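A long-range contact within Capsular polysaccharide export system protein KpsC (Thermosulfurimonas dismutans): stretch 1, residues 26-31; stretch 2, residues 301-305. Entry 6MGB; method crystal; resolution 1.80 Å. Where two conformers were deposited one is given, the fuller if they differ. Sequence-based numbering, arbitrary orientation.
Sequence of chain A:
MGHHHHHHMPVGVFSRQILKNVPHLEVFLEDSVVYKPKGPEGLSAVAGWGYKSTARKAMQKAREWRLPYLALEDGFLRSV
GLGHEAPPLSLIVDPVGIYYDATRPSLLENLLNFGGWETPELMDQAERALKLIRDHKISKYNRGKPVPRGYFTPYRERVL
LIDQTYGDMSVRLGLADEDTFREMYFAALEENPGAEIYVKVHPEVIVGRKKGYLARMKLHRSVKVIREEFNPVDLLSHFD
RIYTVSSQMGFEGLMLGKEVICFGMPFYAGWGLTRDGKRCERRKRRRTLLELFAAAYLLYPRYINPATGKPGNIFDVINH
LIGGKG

Stretch 1, residues 26-31: EVFLED
Stretch 2, residues 301-305: PRYIN

How do the two backbones meet? Residues 26-29 are the last turn of a helix that begins earlier in the chain, and the stretch from Arg302 onward is extended, with phi near -105° and psi between 120° and 150° through Ile304. The closest CA atoms are those of Phe28 and Arg302, 6.2 Å apart. Along the strand the side chains alternate: Arg302 and Ile304 point toward the helix end, while Tyr303 (chi1 -68°, chi2 -89°) points away.

Why does Arg302 reach so far? Its chi1 is m (-53°) and chi2, chi3 and chi4 are all close to 180°, so the chain is nearly fully extended and carries the guanidinium to the helix terminus. There NH1 donates to Phe28 O at 3.1 Å, with a nearly straight angle of 170°, and weakly to Leu29 O at 3.3 Å and 128°. Both carbonyls lie at the guanidinium edge, near its plane, where N-H groups can point.

What does the helix end contribute? Glu30 leaves helical geometry with phi/psi 61/21, although its N still bonds weakly to Glu26 O at 2.9 Å. Its side chain (m, t, chi3 9°) brings OE2 to 4.4 Å from Arg302 NH1, well out of the guanidinium plane; the charges are near each other, but no salt bridge forms.

How is the apolar part packed? Phe28 points sideways from its CA, yet chi1 -72° and chi2 -64° bring its ring nearer the strand, with CZ 3.4 Å from Ile304 CG1. Ile304, p at both chi1 (44°) and chi2 (77°), places CG2 over one face of that ring. The same methyl meets Val27, whose chi1 is t (176°), with CG1 to CG2 of Ile304 at 3.8 Å. Leu29 (m, t) points away.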

# COMPACT_ATOMS: atom_id res chain seq x y z
N GLU A 26 17.39 10.61 -4.38
CA GLU A 26 18.15 11.29 -3.34
C GLU A 26 17.34 12.38 -2.66
O GLU A 26 17.58 12.69 -1.49
CB GLU A 26 19.44 11.88 -3.92
CG GLU A 26 20.44 10.83 -4.34
CD GLU A 26 21.80 11.43 -4.65
OE1 GLU A 26 21.89 12.67 -4.74
OE2 GLU A 26 22.79 10.67 -4.76
N VAL A 27 16.38 12.98 -3.37
CA VAL A 27 15.50 13.95 -2.74
C VAL A 27 14.61 13.26 -1.72
O VAL A 27 14.41 13.76 -0.60
CB VAL A 27 14.67 14.69 -3.81
CG1 VAL A 27 13.68 15.65 -3.16
CG2 VAL A 27 15.59 15.45 -4.76
N PHE A 28 14.05 12.10 -2.08
CA PHE A 28 13.25 11.34 -1.13
C PHE A 28 14.08 10.94 0.09
O PHE A 28 13.64 11.10 1.23
CB PHE A 28 12.68 10.08 -1.80
CG PHE A 28 11.58 10.36 -2.79
CD1 PHE A 28 10.37 10.91 -2.38
CD2 PHE A 28 11.74 10.05 -4.13
CE1 PHE A 28 9.36 11.14 -3.29
CE2 PHE A 28 10.73 10.28 -5.05
CZ PHE A 28 9.54 10.83 -4.63
N LEU A 29 15.29 10.43 -0.15
CA LEU A 29 16.11 9.89 0.93
C LEU A 29 16.76 10.97 1.78
O LEU A 29 17.15 10.69 2.92
CB LEU A 29 17.20 8.98 0.36
CG LEU A 29 16.76 7.62 -0.17
CD1 LEU A 29 17.94 6.88 -0.79
CD2 LEU A 29 16.14 6.78 0.94
N GLU A 30 16.90 12.19 1.26
CA GLU A 30 17.61 13.26 1.96
C GLU A 30 19.07 12.90 2.20
O GLU A 30 19.72 13.47 3.08
CB GLU A 30 16.91 13.61 3.28
CG GLU A 30 15.46 14.04 3.10
CD GLU A 30 14.68 14.08 4.40
OE1 GLU A 30 15.31 13.94 5.47
OE2 GLU A 30 13.45 14.24 4.36
N ASP A 31 19.59 11.96 1.41
CA ASP A 31 20.99 11.55 1.45
C ASP A 31 21.43 11.25 0.02
O ASP A 31 20.62 11.15 -0.90
CB ASP A 31 21.20 10.32 2.33
CG ASP A 31 20.98 10.60 3.81
OD1 ASP A 31 21.67 11.50 4.34
OD2 ASP A 31 20.13 9.93 4.42
N PRO A 301 4.81 8.08 4.58
CA PRO A 301 5.48 8.27 3.29
C PRO A 301 6.22 9.60 3.22
O PRO A 301 5.93 10.54 3.96
CB PRO A 301 4.33 8.23 2.27
CG PRO A 301 3.10 7.84 3.06
CD PRO A 301 3.36 8.30 4.45
N ARG A 302 7.17 9.67 2.30
CA ARG A 302 7.89 10.90 2.00
C ARG A 302 7.38 11.45 0.67
O ARG A 302 7.48 10.77 -0.36
CB ARG A 302 9.40 10.66 1.94
CG ARG A 302 9.95 9.98 3.18
CD ARG A 302 11.46 10.00 3.21
NE ARG A 302 11.97 9.38 4.43
CZ ARG A 302 13.25 9.35 4.77
NH1 ARG A 302 14.17 9.89 3.98
NH2 ARG A 302 13.62 8.76 5.90
N TYR A 303 6.85 12.66 0.70
CA TYR A 303 6.26 13.29 -0.47
C TYR A 303 7.20 14.32 -1.06
O TYR A 303 7.93 15.01 -0.35
CB TYR A 303 4.93 13.96 -0.12
CG TYR A 303 3.83 13.00 0.26
CD1 TYR A 303 2.99 12.47 -0.71
CD2 TYR A 303 3.63 12.62 1.58
CE1 TYR A 303 1.99 11.58 -0.38
CE2 TYR A 303 2.62 11.73 1.92
CZ TYR A 303 1.81 11.22 0.93
OH TYR A 303 0.80 10.34 1.26
N ILE A 304 7.17 14.42 -2.39
CA ILE A 304 7.83 15.50 -3.11
C ILE A 304 6.76 16.42 -3.67
O ILE A 304 5.63 15.99 -3.96
CB ILE A 304 8.76 15.00 -4.24
CG1 ILE A 304 8.13 13.88 -5.08
CG2 ILE A 304 10.09 14.53 -3.66
CD1 ILE A 304 7.08 14.33 -6.09
N ASN A 305 7.10 17.69 -3.81
CA ASN A 305 6.21 18.61 -4.48
C ASN A 305 6.38 18.40 -5.98
O ASN A 305 7.42 18.77 -6.53
CB ASN A 305 6.51 20.06 -4.08
CG ASN A 305 5.54 21.04 -4.69
OD1 ASN A 305 4.83 20.72 -5.65
ND2 ASN A 305 5.49 22.25 -4.14